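Local structure of translation initiation factor eIF2b-like protein (Chaetomium thermophilum, 4ZEM) at residues Leu258-Phe270 against Ala287-Pro300. The protein is the beta subunit of the eIF2B complex, which probably promotes GDP-GTP exchange on eIF2 during translation initiation. Numbering follows the deposited sequence.
Sequences LMAYIPRVNKVIF and ACIAAQAAHEYLKP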
loop_
_atom_site.group_PDB
_atom_site.type_symbol
_atom_site.label_atom_id
_atom_site.label_comp_id
_atom_site.label_asym_id
_atom_site.label_seq_id
_atom_site.Cartn_x
_atom_site.Cartn_y
_atom_site.Cartn_z
ATOM N N LEU A 258 14.630 16.064 -20.283
ATOM C CA LEU A 258 14.712 14.811 -19.536
ATOM C C LEU A 258 15.478 13.744 -20.310
ATOM O O LEU A 258 16.351 13.080 -19.763
ATOM C CB LEU A 258 13.325 14.277 -19.193
ATOM C CG LEU A 258 13.374 12.991 -18.362
ATOM C CD1 LEU A 258 14.319 13.164 -17.175
ATOM C CD2 LEU A 258 11.991 12.571 -17.879
ATOM N N MET A 259 15.175 13.617 -21.595
ATOM C CA MET A 259 15.756 12.558 -22.406
ATOM C C MET A 259 17.239 12.803 -22.637
ATOM O O MET A 259 18.043 11.872 -22.646
ATOM C CB MET A 259 15.026 12.477 -23.746
ATOM C CG MET A 259 14.930 11.091 -24.331
ATOM S SD MET A 259 13.960 10.022 -23.257
ATOM C CE MET A 259 12.506 11.030 -22.996
ATOM N N ALA A 260 17.597 14.068 -22.807
ATOM C CA ALA A 260 18.986 14.461 -22.990
ATOM C C ALA A 260 19.824 14.251 -21.726
ATOM O O ALA A 260 21.006 13.928 -21.810
ATOM C CB ALA A 260 19.067 15.912 -23.442
ATOM N N TYR A 261 19.211 14.423 -20.557
ATOM C CA TYR A 261 19.972 14.451 -19.312
ATOM C C TYR A 261 20.096 13.113 -18.582
ATOM O O TYR A 261 21.002 12.952 -17.764
ATOM C CB TYR A 261 19.320 15.466 -18.354
ATOM C CG TYR A 261 20.089 15.703 -17.078
ATOM C CD1 TYR A 261 21.094 16.660 -17.029
ATOM C CD2 TYR A 261 19.825 14.968 -15.929
ATOM C CE1 TYR A 261 21.810 16.885 -15.875
ATOM C CE2 TYR A 261 20.546 15.177 -14.772
ATOM C CZ TYR A 261 21.537 16.143 -14.752
ATOM O OH TYR A 261 22.258 16.376 -13.609
ATOM N N ILE A 262 19.270 12.130 -18.937
ATOM C CA ILE A 262 19.332 10.815 -18.284
ATOM C C ILE A 262 20.704 10.112 -18.319
ATOM O O ILE A 262 21.094 9.501 -17.323
ATOM C CB ILE A 262 18.243 9.867 -18.851
ATOM C CG1 ILE A 262 16.864 10.398 -18.452
ATOM C CG2 ILE A 262 18.417 8.454 -18.323
ATOM C CD1 ILE A 262 15.846 9.346 -18.057
ATOM N N PRO A 263 21.453 10.211 -19.432
ATOM C CA PRO A 263 22.784 9.584 -19.421
ATOM C C PRO A 263 23.701 10.043 -18.285
ATOM O O PRO A 263 24.520 9.258 -17.815
ATOM C CB PRO A 263 23.353 10.000 -20.762
ATOM C CG PRO A 263 22.138 10.059 -21.605
ATOM C CD PRO A 263 21.112 10.696 -20.780
ATOM N N ARG A 264 23.581 11.302 -17.876
ATOM C CA ARG A 264 24.309 11.808 -16.715
ATOM C C ARG A 264 24.016 11.035 -15.411
ATOM O O ARG A 264 24.940 10.747 -14.649
ATOM C CB ARG A 264 24.035 13.303 -16.524
ATOM C CG ARG A 264 24.725 13.907 -15.302
ATOM C CD ARG A 264 26.250 13.703 -15.381
ATOM N NE ARG A 264 26.997 14.408 -14.338
ATOM C CZ ARG A 264 27.460 13.839 -13.226
ATOM N NH1 ARG A 264 28.135 14.564 -12.342
ATOM N NH2 ARG A 264 27.227 12.557 -12.977
ATOM N N VAL A 265 22.738 10.772 -15.123
ATOM C CA VAL A 265 22.323 10.261 -13.806
ATOM C C VAL A 265 22.826 8.841 -13.527
ATOM O O VAL A 265 23.142 8.091 -14.446
ATOM C CB VAL A 265 20.781 10.284 -13.631
ATOM C CG1 VAL A 265 20.195 11.560 -14.223
ATOM C CG2 VAL A 265 20.137 9.053 -14.248
ATOM N N ASN A 266 22.985 8.511 -12.250
ATOM C CA ASN A 266 23.388 7.165 -11.836
ATOM C C ASN A 266 22.222 6.180 -11.740
ATOM O O ASN A 266 22.366 5.005 -12.070
ATOM C CB ASN A 266 24.118 7.240 -10.503
ATOM C CG ASN A 266 25.459 7.921 -10.629
ATOM O OD1 ASN A 266 25.647 9.035 -10.142
ATOM N ND2 ASN A 266 26.404 7.252 -11.281
ATOM N N LYS A 267 21.083 6.655 -11.247
ATOM C CA LYS A 267 19.916 5.804 -11.066
ATOM C C LYS A 267 18.633 6.620 -11.084
ATOM O O LYS A 267 18.643 7.825 -10.830
ATOM C CB LYS A 267 20.007 5.016 -9.758
ATOM C CG LYS A 267 20.237 5.872 -8.526
ATOM C CD LYS A 267 20.909 5.064 -7.430
ATOM C CE LYS A 267 22.219 4.471 -7.912
ATOM N NZ LYS A 267 22.914 3.726 -6.832
ATOM N N VAL A 268 17.535 5.941 -11.396
ATOM C CA VAL A 268 16.207 6.536 -11.436
ATOM C C VAL A 268 15.317 5.871 -10.401
ATOM O O VAL A 268 15.259 4.642 -10.321
ATOM C CB VAL A 268 15.553 6.395 -12.826
ATOM C CG1 VAL A 268 14.170 7.018 -12.812
ATOM C CG2 VAL A 268 16.426 7.037 -13.908
ATOM N N ILE A 269 14.614 6.686 -9.624
ATOM C CA ILE A 269 13.755 6.197 -8.552
ATOM C C ILE A 269 12.309 6.646 -8.761
ATOM O O ILE A 269 12.054 7.812 -9.043
ATOM C CB ILE A 269 14.271 6.667 -7.175
ATOM C CG1 ILE A 269 15.650 6.064 -6.907
ATOM C CG2 ILE A 269 13.320 6.256 -6.068
ATOM C CD1 ILE A 269 16.234 6.435 -5.564
ATOM N N PHE A 270 11.370 5.709 -8.612
ATOM C CA PHE A 270 9.941 6.010 -8.712
ATOM C C PHE A 270 9.171 5.526 -7.499
ATOM O O PHE A 270 9.511 4.511 -6.887
ATOM C CB PHE A 270 9.284 5.306 -9.914
ATOM C CG PHE A 270 9.828 5.681 -11.249
ATOM C CD1 PHE A 270 10.697 4.833 -11.912
ATOM C CD2 PHE A 270 9.417 6.837 -11.881
ATOM C CE1 PHE A 270 11.183 5.155 -13.160
ATOM C CE2 PHE A 270 9.896 7.162 -13.134
ATOM C CZ PHE A 270 10.782 6.323 -13.773
ATOM N N ALA A 287 6.070 8.435 -16.292
ATOM C CA ALA A 287 7.126 7.661 -15.648
ATOM C C ALA A 287 7.671 6.565 -16.560
ATOM O O ALA A 287 8.865 6.275 -16.549
ATOM C CB ALA A 287 6.618 7.056 -14.346
ATOM N N CYS A 288 6.790 5.964 -17.353
ATOM C CA CYS A 288 7.189 4.897 -18.263
ATOM C C CYS A 288 8.219 5.375 -19.288
ATOM O O CYS A 288 9.146 4.646 -19.641
ATOM C CB CYS A 288 5.964 4.319 -18.969
ATOM S SG CYS A 288 6.322 2.863 -19.967
ATOM N N ILE A 289 8.051 6.604 -19.759
ATOM C CA ILE A 289 8.997 7.196 -20.692
ATOM C C ILE A 289 10.368 7.351 -20.032
ATOM O O ILE A 289 11.399 7.075 -20.642
ATOM C CB ILE A 289 8.497 8.562 -21.206
ATOM C CG1 ILE A 289 7.089 8.418 -21.785
ATOM C CG2 ILE A 289 9.443 9.121 -22.259
ATOM C CD1 ILE A 289 6.511 9.703 -22.338
ATOM N N ALA A 290 10.371 7.805 -18.785
ATOM C CA ALA A 290 11.611 7.964 -18.036
ATOM C C ALA A 290 12.251 6.603 -17.782
ATOM O O ALA A 290 13.479 6.457 -17.822
ATOM C CB ALA A 290 11.353 8.689 -16.726
ATOM N N ALA A 291 11.418 5.609 -17.513
ATOM C CA ALA A 291 11.912 4.272 -17.248
ATOM C C ALA A 291 12.627 3.710 -18.459
ATOM O O ALA A 291 13.668 3.079 -18.335
ATOM C CB ALA A 291 10.772 3.359 -16.839
ATOM N N GLN A 292 12.058 3.929 -19.633
ATOM C CA GLN A 292 12.669 3.434 -20.851
ATOM C C GLN A 292 14.004 4.089 -21.152
ATOM O O GLN A 292 14.953 3.422 -21.552
ATOM C CB GLN A 292 11.728 3.584 -22.039
ATOM C CG GLN A 292 12.211 2.829 -23.260
ATOM C CD GLN A 292 11.086 2.139 -23.986
ATOM O OE1 GLN A 292 11.120 0.929 -24.191
ATOM N NE2 GLN A 292 10.071 2.902 -24.366
ATOM N N ALA A 293 14.077 5.398 -20.955
ATOM C CA ALA A 293 15.309 6.114 -21.225
ATOM C C ALA A 293 16.392 5.592 -20.310
ATOM O O ALA A 293 17.518 5.361 -20.728
ATOM C CB ALA A 293 15.108 7.601 -21.016
ATOM N N ALA A 294 16.033 5.387 -19.054
ATOM C CA ALA A 294 16.967 4.869 -18.078
ATOM C C ALA A 294 17.470 3.503 -18.518
ATOM O O ALA A 294 18.665 3.214 -18.454
ATOM C CB ALA A 294 16.313 4.776 -16.718
ATOM N N HIS A 295 16.540 2.685 -18.999
ATOM C CA HIS A 295 16.849 1.336 -19.439
ATOM C C HIS A 295 17.749 1.354 -20.668
ATOM O O HIS A 295 18.656 0.535 -20.801
ATOM C CB HIS A 295 15.554 0.583 -19.745
ATOM C CG HIS A 295 15.759 -0.856 -20.101
ATOM N ND1 HIS A 295 15.804 -1.302 -21.403
ATOM C CD2 HIS A 295 15.919 -1.952 -19.321
ATOM C CE1 HIS A 295 15.990 -2.610 -21.412
ATOM N NE2 HIS A 295 16.062 -3.028 -20.162
ATOM N N GLU A 296 17.491 2.306 -21.555
ATOM C CA GLU A 296 18.284 2.497 -22.762
ATOM C C GLU A 296 19.745 2.854 -22.463
ATOM O O GLU A 296 20.650 2.499 -23.218
ATOM C CB GLU A 296 17.640 3.574 -23.630
ATOM C CG GLU A 296 16.958 3.029 -24.871
ATOM C CD GLU A 296 15.895 3.967 -25.403
ATOM O OE1 GLU A 296 15.955 5.177 -25.090
ATOM O OE2 GLU A 296 15.000 3.491 -26.134
ATOM N N TYR A 297 19.970 3.584 -21.379
ATOM C CA TYR A 297 21.320 3.992 -21.015
ATOM C C TYR A 297 21.884 3.230 -19.819
ATOM O O TYR A 297 22.796 3.718 -19.146
ATOM C CB TYR A 297 21.367 5.499 -20.758
ATOM C CG TYR A 297 21.271 6.309 -22.031
ATOM C CD1 TYR A 297 20.052 6.805 -22.476
ATOM C CD2 TYR A 297 22.404 6.552 -22.807
ATOM C CE1 TYR A 297 19.964 7.536 -23.650
ATOM C CE2 TYR A 297 22.327 7.280 -23.980
ATOM C CZ TYR A 297 21.105 7.769 -24.397
ATOM O OH TYR A 297 21.024 8.496 -25.563
ATOM N N LEU A 298 21.314 2.057 -19.544
ATOM C CA LEU A 298 21.817 1.153 -18.506
ATOM C C LEU A 298 21.705 1.770 -17.115
ATOM O O LEU A 298 22.496 1.461 -16.224
ATOM C CB LEU A 298 23.273 0.748 -18.772
ATOM C CG LEU A 298 23.588 -0.268 -19.875
ATOM C CD1 LEU A 298 25.077 -0.615 -19.851
ATOM C CD2 LEU A 298 22.746 -1.526 -19.734
ATOM N N LYS A 299 20.722 2.644 -16.926
ATOM C CA LYS A 299 20.510 3.243 -15.617
ATOM C C LYS A 299 19.509 2.391 -14.851
ATOM O O LYS A 299 18.392 2.165 -15.323
ATOM C CB LYS A 299 19.990 4.678 -15.749
ATOM C CG LYS A 299 20.835 5.571 -16.643
ATOM C CD LYS A 299 22.285 5.563 -16.211
ATOM C CE LYS A 299 23.118 6.506 -17.065
ATOM N NZ LYS A 299 24.548 6.477 -16.656
ATOM N N PRO A 300 19.898 1.933 -13.653
ATOM C CA PRO A 300 19.017 1.107 -12.821
ATOM C C PRO A 300 17.727 1.830 -12.458
ATOM O O PRO A 300 17.745 2.987 -12.025
ATOM C CB PRO A 300 19.862 0.843 -11.571
ATOM C CG PRO A 300 21.266 0.954 -12.055
ATOM C CD PRO A 300 21.233 2.081 -13.050
#
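K299 reaches the backbone of 262-266, its NZ donating to P263 O at 3.0 Å and more weakly to V265 O. A long, flexible lysine suits this place: bent once at chi2 (-54°) and then extended, it sets CG by the CG2 methyl of I262, runs CD and CE beside V265 O and ties two backbone carbonyls together with one ammonium. A methionine in its place has no ammonium and would probably leave the P263 and V265 carbonyls without their shared donor. Nearby, P263 sets CG over the centre of the Y297 ring, 3.5 Å from the centroid, a CH-pi contact that suits proline, whose rigid ring holds this methylene over the face. Alanines keep helix 287-296 slim, letting branched or flexible side chains come close: A293 CB meets I262 CD1 at 3.5 Å and also touches M259 SD, while V268 CG2 packs on A294 CB. F270, large and flat, lies against small alanines, its edge at A290 CB and CE2 at A287 CB.

A Schellman motif with L298 at C-prime ends the helix; after it P300 O accepts a nearly straight bond (178°) from V268 N. Helix 287-296 runs roughly antiparallel to strand 267-270 (156°) across one face of the Rossmann-like sheet, leading into parallel strand 301-304 on one flank, with strand 194-198 on the other.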